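PDB 1H21: split-Soret cytochrome c from Desulfovibrio desulfuricans, which binds two heme c groups and probably one [2Fe-2S] cluster per subunit of a heme-sharing homodimer, and may take part in electron transfer during sulfate reduction. Local coordinates for residues 87-92 / 176-181; 22-27 / 54-59; 93-98 / 184-189; 135-140 / 167-172. All coordinates share one frame; numbering follows the deposited sequence.

Interaction 1. Residues 87-92 / 176-181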
loop_
_atom_site.group_PDB
_atom_site.type_symbol
_atom_site.label_atom_id
_atom_site.label_comp_id
_atom_site.label_asym_id
_atom_site.label_seq_id
_atom_site.Cartn_x
_atom_site.Cartn_y
_atom_site.Cartn_z
ATOM N N GLY A 87 2.227 -2.781 -6.098
ATOM C CA GLY A 87 0.906 -3.375 -6.211
ATOM C C GLY A 87 0.817 -4.890 -6.185
ATOM O O GLY A 87 -0.109 -5.467 -5.605
ATOM N N ALA A 88 1.756 -5.545 -6.860
ATOM C CA ALA A 88 1.759 -6.997 -6.893
ATOM C C ALA A 88 1.906 -7.528 -5.484
ATOM O O ALA A 88 1.229 -8.482 -5.098
ATOM C CB ALA A 88 2.888 -7.501 -7.763
ATOM N N LEU A 89 2.753 -6.875 -4.695
ATOM C CA LEU A 89 2.998 -7.287 -3.319
ATOM C C LEU A 89 1.758 -7.124 -2.450
ATOM O O LEU A 89 1.417 -8.015 -1.659
ATOM C CB LEU A 89 4.180 -6.526 -2.721
ATOM C CG LEU A 89 5.595 -6.801 -3.234
ATOM C CD1 LEU A 89 6.540 -6.057 -2.322
ATOM C CD2 LEU A 89 5.942 -8.256 -3.173
ATOM N N TYR A 90 1.070 -5.998 -2.593
ATOM C CA TYR A 90 -0.138 -5.798 -1.798
ATOM C C TYR A 90 -1.223 -6.799 -2.209
ATOM O O TYR A 90 -1.828 -7.463 -1.366
ATOM C CB TYR A 90 -0.694 -4.381 -1.924
ATOM C CG TYR A 90 -1.915 -4.266 -1.079
ATOM C CD1 TYR A 90 -1.813 -4.244 0.315
ATOM C CD2 TYR A 90 -3.187 -4.297 -1.650
ATOM C CE1 TYR A 90 -2.939 -4.259 1.110
ATOM C CE2 TYR A 90 -4.341 -4.313 -0.843
ATOM C CZ TYR A 90 -4.198 -4.293 0.528
ATOM O OH TYR A 90 -5.307 -4.299 1.317
ATOM N N GLY A 91 -1.487 -6.863 -3.508
ATOM C CA GLY A 91 -2.483 -7.784 -4.013
ATOM C C GLY A 91 -2.295 -9.192 -3.467
ATOM O O GLY A 91 -3.265 -9.842 -3.087
ATOM N N ALA A 92 -1.048 -9.651 -3.400
ATOM C CA ALA A 92 -0.762 -10.989 -2.901
ATOM C C ALA A 92 -0.903 -11.081 -1.394
ATOM O O ALA A 92 -1.554 -11.987 -0.891
ATOM C CB ALA A 92 0.635 -11.438 -3.335
ATOM N N ALA A 176 3.830 -11.764 -11.785
ATOM C CA ALA A 176 3.841 -13.222 -11.867
ATOM C C ALA A 176 4.752 -13.829 -10.832
ATOM O O ALA A 176 4.347 -14.736 -10.119
ATOM C CB ALA A 176 4.271 -13.644 -13.230
ATOM N N ASP A 177 5.968 -13.313 -10.726
ATOM C CA ASP A 177 6.909 -13.815 -9.735
ATOM C C ASP A 177 6.350 -13.684 -8.319
ATOM O O ASP A 177 6.571 -14.555 -7.475
ATOM C CB ASP A 177 8.225 -13.034 -9.787
ATOM C CG ASP A 177 8.996 -13.232 -11.080
ATOM O OD1 ASP A 177 9.070 -14.367 -11.606
ATOM O OD2 ASP A 177 9.587 -12.245 -11.561
ATOM N N ALA A 178 5.679 -12.565 -8.045
ATOM C CA ALA A 178 5.109 -12.312 -6.721
ATOM C C ALA A 178 3.914 -13.223 -6.476
ATOM O O ALA A 178 3.700 -13.698 -5.353
ATOM C CB ALA A 178 4.704 -10.873 -6.602
ATOM N N ALA A 179 3.138 -13.449 -7.535
ATOM C CA ALA A 179 1.975 -14.330 -7.491
ATOM C C ALA A 179 2.479 -15.746 -7.191
ATOM O O ALA A 179 1.969 -16.423 -6.292
ATOM C CB ALA A 179 1.262 -14.309 -8.831
ATOM N N PHE A 180 3.525 -16.158 -7.908
ATOM C CA PHE A 180 4.132 -17.471 -7.746
ATOM C C PHE A 180 4.614 -17.666 -6.317
ATOM O O PHE A 180 4.268 -18.648 -5.653
ATOM C CB PHE A 180 5.304 -17.599 -8.717
ATOM C CG PHE A 180 5.969 -18.944 -8.697
ATOM C CD1 PHE A 180 5.588 -19.936 -9.595
ATOM C CD2 PHE A 180 6.966 -19.229 -7.767
ATOM C CE1 PHE A 180 6.192 -21.210 -9.554
ATOM C CE2 PHE A 180 7.569 -20.493 -7.721
ATOM C CZ PHE A 180 7.184 -21.486 -8.612
ATOM N N LYS A 181 5.397 -16.715 -5.827
ATOM C CA LYS A 181 5.929 -16.795 -4.468
ATOM C C LYS A 181 4.832 -16.801 -3.400
ATOM O O LYS A 181 4.886 -17.566 -2.437
ATOM C CB LYS A 181 6.889 -15.634 -4.213
ATOM C CG LYS A 181 7.482 -15.641 -2.819
ATOM C CD LYS A 181 8.199 -16.951 -2.562
ATOM C CE LYS A 181 8.839 -16.989 -1.186
ATOM N NZ LYS A 181 9.599 -18.250 -0.993
#
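A88 and A178 meet methyl to methyl, CB to CB at 4.0 Å, where helix 87-99 runs beside helix 165-192 in nearly the same direction. The axes of the two short segments pass within 9.0 Å of each other at a crossing angle of -26°, a worked example of how alanine lets parallel helices lie close. On the tight side A88 and A92, one turn apart, both aim CB at the partner helix. A178 answers both: its own CB rests on A88, and its carbonyl O lies 4.3 Å from CB of A92. The backbones follow, with the CA atoms of A92 and A179 separated by 6.3 Å. A88 also touches C44, an inferred ligand of the iron-sulfur cluster, so this seam runs close to the presumed cluster site.

Away from the alanines the contact slackens. L89 starts out directed away from helix 165-192, but with CD1 extended (chi2 -172°) the other branch, CD2, comes back to 4.5 Å from A178 CB, while F113 and Y116 of helix 102-118 also pack on L89. Beyond it the helix face grows partly exposed at K181, which forms a salt bridge with E111. With no hydrogen bond or charge pair crossing the seam, cohesion here rests on dispersion and close fit, which the small size of the three alanines permits.

Interaction 2. Residues 22-27 / 54-59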
loop_
_atom_site.group_PDB
_atom_site.type_symbol
_atom_site.label_atom_id
_atom_site.label_comp_id
_atom_site.label_asym_id
_atom_site.label_seq_id
_atom_site.Cartn_x
_atom_site.Cartn_y
_atom_site.Cartn_z
ATOM N N HIS A 22 -7.495 -22.785 0.036
ATOM C CA HIS A 22 -7.390 -23.932 -0.853
ATOM C C HIS A 22 -5.978 -23.884 -1.411
ATOM O O HIS A 22 -5.482 -22.803 -1.675
ATOM C CB HIS A 22 -8.370 -23.803 -2.027
ATOM C CG HIS A 22 -9.816 -23.841 -1.638
ATOM N ND1 HIS A 22 -10.491 -25.016 -1.376
ATOM C CD2 HIS A 22 -10.729 -22.852 -1.505
ATOM C CE1 HIS A 22 -11.752 -24.747 -1.097
ATOM N NE2 HIS A 22 -11.923 -23.439 -1.171
ATOM N N LYS A 23 -5.294 -25.021 -1.500
ATOM C CA LYS A 23 -3.953 -25.036 -2.091
ATOM C C LYS A 23 -4.021 -24.507 -3.533
ATOM O O LYS A 23 -5.049 -24.652 -4.222
ATOM C CB LYS A 23 -3.355 -26.449 -2.091
ATOM C CG LYS A 23 -2.768 -26.854 -0.765
ATOM C CD LYS A 23 -1.610 -27.788 -0.963
ATOM C CE LYS A 23 -0.868 -27.935 0.346
ATOM N NZ LYS A 23 0.325 -28.796 0.169
ATOM N N LEU A 24 -2.923 -23.931 -4.006
ATOM C CA LEU A 24 -2.906 -23.371 -5.346
ATOM C C LEU A 24 -1.802 -23.974 -6.202
ATOM O O LEU A 24 -0.909 -24.646 -5.696
ATOM C CB LEU A 24 -2.667 -21.856 -5.247
ATOM C CG LEU A 24 -3.552 -21.004 -4.326
ATOM C CD1 LEU A 24 -2.723 -19.903 -3.642
ATOM C CD2 LEU A 24 -4.750 -20.437 -5.102
ATOM N N ASP A 25 -1.858 -23.709 -7.502
ATOM C CA ASP A 25 -0.831 -24.168 -8.406
ATOM C C ASP A 25 -0.019 -22.922 -8.706
ATOM O O ASP A 25 -0.463 -22.064 -9.492
ATOM C CB ASP A 25 -1.435 -24.675 -9.720
ATOM C CG ASP A 25 -0.368 -25.120 -10.737
ATOM O OD1 ASP A 25 0.855 -25.052 -10.454
ATOM O OD2 ASP A 25 -0.761 -25.539 -11.842
ATOM N N PRO A 26 1.158 -22.771 -8.055
ATOM C CA PRO A 26 2.022 -21.605 -8.277
ATOM C C PRO A 26 2.236 -21.257 -9.774
ATOM O O PRO A 26 2.091 -20.082 -10.167
ATOM C CB PRO A 26 3.316 -22.026 -7.583
ATOM C CG PRO A 26 2.821 -22.779 -6.416
ATOM C CD PRO A 26 1.754 -23.661 -7.038
ATOM N N LYS A 27 2.533 -22.268 -10.601
ATOM C CA LYS A 27 2.755 -22.053 -12.037
ATOM C C LYS A 27 1.507 -21.438 -12.672
ATOM O O LYS A 27 1.597 -20.499 -13.491
ATOM C CB LYS A 27 3.073 -23.375 -12.763
ATOM C CG LYS A 27 4.111 -24.292 -12.093
ATOM C CD LYS A 27 5.520 -23.679 -11.922
ATOM C CE LYS A 27 6.409 -24.549 -10.998
ATOM N NZ LYS A 27 5.856 -24.721 -9.595
ATOM N N GLY A 54 -9.118 -15.029 -7.376
ATOM C CA GLY A 54 -9.859 -15.152 -8.619
ATOM C C GLY A 54 -9.888 -16.603 -9.082
ATOM O O GLY A 54 -10.929 -17.097 -9.532
ATOM N N LEU A 55 -8.749 -17.283 -8.990
ATOM C CA LEU A 55 -8.686 -18.686 -9.382
ATOM C C LEU A 55 -9.451 -19.565 -8.393
ATOM O O LEU A 55 -10.041 -20.560 -8.787
ATOM C CB LEU A 55 -7.242 -19.161 -9.545
ATOM C CG LEU A 55 -6.495 -18.495 -10.699
ATOM C CD1 LEU A 55 -5.230 -19.259 -10.907
ATOM C CD2 LEU A 55 -7.329 -18.491 -11.974
ATOM N N MET A 56 -9.446 -19.210 -7.112
ATOM C CA MET A 56 -10.219 -19.971 -6.128
ATOM C C MET A 56 -11.717 -19.803 -6.451
ATOM O O MET A 56 -12.515 -20.708 -6.215
ATOM C CB MET A 56 -9.951 -19.490 -4.692
ATOM C CG MET A 56 -8.588 -19.848 -4.162
ATOM S SD MET A 56 -8.553 -19.636 -2.396
ATOM C CE MET A 56 -6.767 -19.753 -2.074
ATOM N N GLY A 57 -12.092 -18.648 -6.996
ATOM C CA GLY A 57 -13.481 -18.406 -7.347
ATOM C C GLY A 57 -13.940 -19.241 -8.535
ATOM O O GLY A 57 -15.046 -19.787 -8.514
ATOM N N GLU A 58 -13.111 -19.308 -9.578
ATOM C CA GLU A 58 -13.411 -20.093 -10.776
ATOM C C GLU A 58 -13.593 -21.589 -10.459
ATOM O O GLU A 58 -14.492 -22.236 -11.009
ATOM C CB GLU A 58 -12.291 -19.937 -11.809
ATOM C CG GLU A 58 -12.168 -18.547 -12.427
ATOM C CD GLU A 58 -11.025 -18.449 -13.449
ATOM O OE1 GLU A 58 -10.333 -19.468 -13.711
ATOM O OE2 GLU A 58 -10.807 -17.346 -14.000
ATOM N N LYS A 59 -12.749 -22.119 -9.571
ATOM C CA LYS A 59 -12.788 -23.530 -9.183
ATOM C C LYS A 59 -13.781 -23.897 -8.064
ATOM O O LYS A 59 -14.446 -24.932 -8.123
ATOM C CB LYS A 59 -11.375 -24.014 -8.788
ATOM C CG LYS A 59 -10.322 -23.972 -9.920
ATOM C CD LYS A 59 -8.902 -24.216 -9.362
ATOM C CE LYS A 59 -7.818 -24.309 -10.454
ATOM N NZ LYS A 59 -7.911 -23.212 -11.458
#
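The loop that leads into helix 26-38 settles against helix 44-60 through one residue, M56, which is touched by H22 and L24. M56 has CG anti to the carbonyl carbon (chi1 -71°) and an extended chain beyond it, so that its thioether reaches between the two loop residues. The sulfur of M56 meets the imidazole of H22 at its edge, in the ring plane: M56 SD lies 5.1 Å from the ring centroid, 89° off the normal, and 4.0 Å from H22 CD2. This is a Met-aromatic contact of the edge type. Beyond the sulfur, the terminal methyl serves two neighbours. CE of M56 comes within 3.3 Å of the carbonyl O of H22, and it also packs on CD2 of L24 at 3.7 Å, the leucine and methionine side chains crossing at about a right angle. Farther along the loop D25 is the N-cap of helix 26-38, where its OD1 accepts a weak capping bond from K27 N at 3.3 Å, with an N-H...O angle of only 126°. The loop thus passes from its hold on M56 to helix initiation within a few residues.

Several elements close round this junction. The H22 ring stacks on Y60, the residue that follows K59 at the end of helix 44-60. L24 lies on I186 of helix 165-192 and bonds through its backbone N to N187 OD1, so the loop is fastened between helices 44-60 and 165-192, while E58 forms a salt bridge with R9 of the second subunit.

Interaction 3. Residues 93-98 / 184-189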
loop_
_atom_site.group_PDB
_atom_site.type_symbol
_atom_site.label_atom_id
_atom_site.label_comp_id
_atom_site.label_asym_id
_atom_site.label_seq_id
_atom_site.Cartn_x
_atom_site.Cartn_y
_atom_site.Cartn_z
ATOM N N ALA A 93 -0.344 -10.126 -0.662
ATOM C CA ALA A 93 -0.431 -10.187 0.786
ATOM C C ALA A 93 -1.846 -9.978 1.315
ATOM O O ALA A 93 -2.192 -10.468 2.380
ATOM C CB ALA A 93 0.507 -9.180 1.402
ATOM N N ALA A 94 -2.659 -9.244 0.565
ATOM C CA ALA A 94 -4.016 -8.935 0.996
ATOM C C ALA A 94 -4.860 -10.171 1.091
ATOM O O ALA A 94 -5.742 -10.259 1.958
ATOM C CB ALA A 94 -4.668 -7.943 0.051
ATOM N N THR A 95 -4.599 -11.115 0.185
ATOM C CA THR A 95 -5.341 -12.375 0.147
ATOM C C THR A 95 -5.176 -13.151 1.458
ATOM O O THR A 95 -6.124 -13.771 1.944
ATOM C CB THR A 95 -4.918 -13.287 -1.050
ATOM O OG1 THR A 95 -3.589 -13.773 -0.853
ATOM C CG2 THR A 95 -4.948 -12.536 -2.342
ATOM N N PHE A 96 -4.004 -13.041 2.072
ATOM C CA PHE A 96 -3.743 -13.755 3.316
ATOM C C PHE A 96 -4.726 -13.338 4.399
ATOM O O PHE A 96 -5.079 -14.149 5.283
ATOM C CB PHE A 96 -2.325 -13.495 3.834
ATOM C CG PHE A 96 -1.247 -13.795 2.853
ATOM C CD1 PHE A 96 -1.526 -14.459 1.651
ATOM C CD2 PHE A 96 0.066 -13.415 3.137
ATOM C CE1 PHE A 96 -0.526 -14.750 0.751
ATOM C CE2 PHE A 96 1.088 -13.700 2.243
ATOM C CZ PHE A 96 0.792 -14.370 1.044
ATOM N N SER A 97 -5.176 -12.088 4.331
ATOM C CA SER A 97 -6.087 -11.595 5.342
ATOM C C SER A 97 -7.523 -12.043 5.172
ATOM O O SER A 97 -8.374 -11.752 6.021
ATOM C CB SER A 97 -5.950 -10.094 5.530
ATOM O OG SER A 97 -4.706 -9.818 6.179
ATOM N N LEU A 98 -7.771 -12.802 4.101
ATOM C CA LEU A 98 -9.090 -13.366 3.841
ATOM C C LEU A 98 -9.248 -14.683 4.612
ATOM O O LEU A 98 -10.372 -15.144 4.883
ATOM C CB LEU A 98 -9.254 -13.646 2.358
ATOM C CG LEU A 98 -9.314 -12.376 1.520
ATOM C CD1 LEU A 98 -9.334 -12.754 0.052
ATOM C CD2 LEU A 98 -10.551 -11.521 1.893
ATOM N N GLU A 184 3.213 -20.135 -3.221
ATOM C CA GLU A 184 3.996 -21.097 -2.453
ATOM C C GLU A 184 3.853 -20.893 -0.957
ATOM O O GLU A 184 3.756 -21.849 -0.195
ATOM C CB GLU A 184 5.459 -21.018 -2.825
ATOM C CG GLU A 184 5.742 -21.367 -4.267
ATOM C CD GLU A 184 7.217 -21.597 -4.507
ATOM O OE1 GLU A 184 8.048 -20.999 -3.778
ATOM O OE2 GLU A 184 7.553 -22.394 -5.407
ATOM N N ILE A 185 3.844 -19.642 -0.537
ATOM C CA ILE A 185 3.696 -19.313 0.872
ATOM C C ILE A 185 2.318 -19.767 1.374
ATOM O O ILE A 185 2.197 -20.326 2.475
ATOM C CB ILE A 185 3.853 -17.786 1.088
ATOM C CG1 ILE A 185 5.274 -17.364 0.734
ATOM C CG2 ILE A 185 3.556 -17.414 2.533
ATOM C CD1 ILE A 185 5.465 -15.868 0.658
ATOM N N ILE A 186 1.280 -19.521 0.581
ATOM C CA ILE A 186 -0.057 -19.922 1.000
ATOM C C ILE A 186 -0.064 -21.438 1.206
ATOM O O ILE A 186 -0.463 -21.921 2.270
ATOM C CB ILE A 186 -1.145 -19.510 -0.021
ATOM C CG1 ILE A 186 -1.427 -18.000 0.099
ATOM C CG2 ILE A 186 -2.428 -20.336 0.196
ATOM C CD1 ILE A 186 -2.198 -17.416 -1.090
ATOM N N ASN A 187 0.441 -22.171 0.213
ATOM C CA ASN A 187 0.508 -23.630 0.278
ATOM C C ASN A 187 1.217 -24.060 1.550
ATOM O O ASN A 187 0.670 -24.828 2.350
ATOM C CB ASN A 187 1.259 -24.193 -0.926
ATOM C CG ASN A 187 0.442 -24.149 -2.192
ATOM O OD1 ASN A 187 -0.786 -23.994 -2.164
ATOM N ND2 ASN A 187 1.118 -24.306 -3.327
ATOM N N THR A 188 2.409 -23.520 1.769
ATOM C CA THR A 188 3.164 -23.870 2.957
ATOM C C THR A 188 2.395 -23.544 4.242
ATOM O O THR A 188 2.461 -24.299 5.210
ATOM C CB THR A 188 4.565 -23.213 2.903
ATOM O OG1 THR A 188 5.189 -23.594 1.671
ATOM C CG2 THR A 188 5.458 -23.651 4.066
ATOM N N LYS A 189 1.626 -22.459 4.243
ATOM C CA LYS A 189 0.842 -22.082 5.433
ATOM C C LYS A 189 -0.251 -23.132 5.715
ATOM O O LYS A 189 -0.466 -23.561 6.859
ATOM C CB LYS A 189 0.199 -20.691 5.240
ATOM C CG LYS A 189 -0.779 -20.257 6.337
ATOM C CD LYS A 189 -0.106 -20.245 7.703
ATOM C CE LYS A 189 -1.043 -19.700 8.756
ATOM N NZ LYS A 189 -0.426 -19.644 10.098
#
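The F96 ring has A93 CA over the centre of one face, 4.0 Å above its plane, and meets I186 and I185 of the facing helix obliquely. I186 makes the closer approach, its CG1 lying 3.4 Å from F96 CE1 and its CD1 3.6 Å from the same ring atom. I185 adds a lighter touch, CG2 to F96 CZ at 4.4 Å. F96 owes this placement to its torsions: CG stands anti to the carbonyl carbon (chi1 -55°), and a chi2 of -10° turns the ring so that its CD1-CE1 side is offered to I186. V105 of helix 102-118 touches F96 as well.

The contact illustrates how a parallel helix pair widens where larger residues enter: segments 93-98 and 184-189 belong to helices 87-99 and 165-192, and here their axes are 11.1 Å apart, crossing at -26°. The buried wall this creates is nearly all hydrocarbon. T95 supplies its one polar atom in contact across the pair, OG1, which lies 3.9 Å from I186 CD1 while hydrogen-bonding to A92 O within its own helix. I186 is also covered by I52 of helix 44-60.

On the partly exposed flank of helix 165-192, T188 OG1 donates to E184 O from a position tilted out of the carbonyl plane, and T188 N reaches the same oxygen from the opposite face.

Interaction 4. Residues 135-140 / 167-172. Unlike the reference sequence in segment 167-172: C171 (reference Ala).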
loop_
_atom_site.group_PDB
_atom_site.type_symbol
_atom_site.label_atom_id
_atom_site.label_comp_id
_atom_site.label_asym_id
_atom_site.label_seq_id
_atom_site.Cartn_x
_atom_site.Cartn_y
_atom_site.Cartn_z
ATOM N N GLY A 135 10.846 -11.359 -25.322
ATOM C CA GLY A 135 12.279 -11.372 -25.105
ATOM C C GLY A 135 12.889 -11.649 -23.755
ATOM O O GLY A 135 12.386 -12.474 -22.972
ATOM N N ASP A 136 13.992 -10.945 -23.513
ATOM C CA ASP A 136 14.776 -11.058 -22.293
ATOM C C ASP A 136 14.811 -9.719 -21.610
ATOM O O ASP A 136 14.780 -8.686 -22.282
ATOM C CB ASP A 136 16.217 -11.431 -22.635
ATOM C CG ASP A 136 16.488 -12.908 -22.476
ATOM O OD1 ASP A 136 16.024 -13.686 -23.336
ATOM O OD2 ASP A 136 17.153 -13.290 -21.487
ATOM N N LEU A 137 14.879 -9.732 -20.284
ATOM C CA LEU A 137 14.947 -8.489 -19.515
ATOM C C LEU A 137 16.022 -8.601 -18.441
ATOM O O LEU A 137 16.264 -9.688 -17.910
ATOM C CB LEU A 137 13.589 -8.135 -18.890
ATOM C CG LEU A 137 12.532 -7.607 -19.866
ATOM C CD1 LEU A 137 11.146 -7.586 -19.229
ATOM C CD2 LEU A 137 12.932 -6.221 -20.370
ATOM N N PRO A 138 16.737 -7.494 -18.168
ATOM C CA PRO A 138 17.798 -7.472 -17.155
ATOM C C PRO A 138 17.143 -7.713 -15.812
ATOM O O PRO A 138 16.022 -7.268 -15.581
ATOM C CB PRO A 138 18.322 -6.034 -17.224
ATOM C CG PRO A 138 17.913 -5.556 -18.579
ATOM C CD PRO A 138 16.554 -6.158 -18.755
ATOM N N MET A 139 17.836 -8.408 -14.928
ATOM C CA MET A 139 17.294 -8.701 -13.609
ATOM C C MET A 139 18.076 -7.913 -12.567
ATOM O O MET A 139 19.264 -7.630 -12.763
ATOM C CB MET A 139 17.427 -10.200 -13.307
ATOM C CG MET A 139 16.700 -11.125 -14.264
ATOM S SD MET A 139 17.244 -12.831 -14.051
ATOM C CE MET A 139 18.244 -12.761 -12.575
ATOM N N SER A 140 17.425 -7.581 -11.454
ATOM C CA SER A 140 18.084 -6.853 -10.376
ATOM C C SER A 140 17.322 -7.007 -9.074
ATOM O O SER A 140 16.156 -7.415 -9.064
ATOM C CB SER A 140 18.250 -5.366 -10.726
ATOM O OG SER A 140 17.004 -4.729 -10.951
ATOM N N ARG A 167 9.645 -1.590 -19.354
ATOM C CA ARG A 167 9.383 -1.542 -17.929
ATOM C C ARG A 167 7.957 -1.960 -17.591
ATOM O O ARG A 167 7.699 -2.477 -16.497
ATOM C CB ARG A 167 9.839 -0.217 -17.288
ATOM C CG ARG A 167 8.828 0.872 -17.225
ATOM C CD ARG A 167 8.022 0.870 -15.929
ATOM N NE ARG A 167 6.646 1.242 -16.251
ATOM C CZ ARG A 167 5.565 0.693 -15.709
ATOM N NH1 ARG A 167 5.682 -0.249 -14.773
ATOM N NH2 ARG A 167 4.374 0.981 -16.208
ATOM N N SER A 168 7.032 -1.774 -18.527
ATOM C CA SER A 168 5.670 -2.210 -18.286
ATOM C C SER A 168 5.644 -3.740 -18.478
ATOM O O SER A 168 4.829 -4.431 -17.878
ATOM C CB SER A 168 4.687 -1.513 -19.219
ATOM O OG SER A 168 4.765 -2.020 -20.532
ATOM N N GLU A 169 6.544 -4.258 -19.316
ATOM C CA GLU A 169 6.648 -5.699 -19.525
ATOM C C GLU A 169 7.249 -6.238 -18.232
ATOM O O GLU A 169 6.772 -7.219 -17.673
ATOM C CB GLU A 169 7.572 -6.010 -20.707
ATOM C CG GLU A 169 7.806 -7.505 -20.971
ATOM C CD GLU A 169 6.549 -8.273 -21.381
ATOM O OE1 GLU A 169 5.745 -7.757 -22.178
ATOM O OE2 GLU A 169 6.385 -9.426 -20.923
ATOM N N ARG A 170 8.271 -5.554 -17.732
ATOM C CA ARG A 170 8.935 -5.937 -16.490
ATOM C C ARG A 170 7.958 -6.011 -15.320
ATOM O O ARG A 170 7.941 -7.009 -14.597
ATOM C CB ARG A 170 10.044 -4.942 -16.130
ATOM C CG ARG A 170 10.696 -5.197 -14.768
ATOM C CD ARG A 170 11.228 -3.905 -14.194
ATOM N NE ARG A 170 11.841 -4.035 -12.873
ATOM C CZ ARG A 170 11.333 -3.494 -11.766
ATOM N NH1 ARG A 170 10.193 -2.799 -11.816
ATOM N NH2 ARG A 170 11.986 -3.607 -10.613
ATOM N N CYS A 171 7.161 -4.961 -15.115
ATOM C CA CYS A 171 6.228 -4.976 -13.996
ATOM C C CYS A 171 5.202 -6.090 -14.155
ATOM O O CYS A 171 4.825 -6.736 -13.171
ATOM C CB CYS A 171 5.610 -3.586 -13.713
ATOM S SG CYS A 171 6.757 -2.418 -12.787
ATOM N N GLY A 172 4.892 -6.421 -15.405
ATOM C CA GLY A 172 3.941 -7.487 -15.688
ATOM C C GLY A 172 4.489 -8.836 -15.258
ATOM O O GLY A 172 3.755 -9.667 -14.714
#
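L137 pushes its CD1 onto E169 and R170, pinning an irregular loop between helices 102-118 and 147-158 to the early turns of helix 165-192, which carries a presumed cluster ligand. Along that helix, R167 starts its side chain away from the loop, and S168 bonds through OG to K165 O. E169 supplies the first surface for the leucine: its CG lies 3.8 Å from L137 CD1, the two side chains crossing at about a right angle. CG stands anti to the backbone N (chi1 177°), and a bend at chi2 of 64° carries the carboxylate on to R173 NE in a salt bridge, with V133 N and Y34 OH also bonded to it. The methylene section thus does the packing while the charged end is held by partners outside the contact, its charge probably balanced by R173. R170 follows, its backbone N 3.8 Å from L137 CD1 and its CB 4.2 Å from that same methyl; the guanidinium extends to S150 and makes a cation-pi contact with W154. C171, present where the reference sequence has alanine, is an inferred ligand of the probable [2Fe-2S] cluster, and its SG lies in the plane of the R167 guanidinium, at the edge of that group.

In the fold
Helix 165-192 runs through three of the four contacts, all buried: interaction 4 uses its early turns, interaction 1 its middle and interaction 3 its later part, the last two pairing it with helix 87-99. Interaction 1 is nearest the chain centre and built of alanine methyls; interaction 3 has the same parallel helices farther apart, with an aromatic ring and branched aliphatics between them. Interaction 2 is only partly buried and peripheral, with a thioether and an imidazole, yet it touches interaction 3. Interaction 4, on the opposite side of the centre from interaction 3, packs a leucine methyl on E169 and R170, whose polar ends bond outside the contact, and lies by the inferred cluster cysteines.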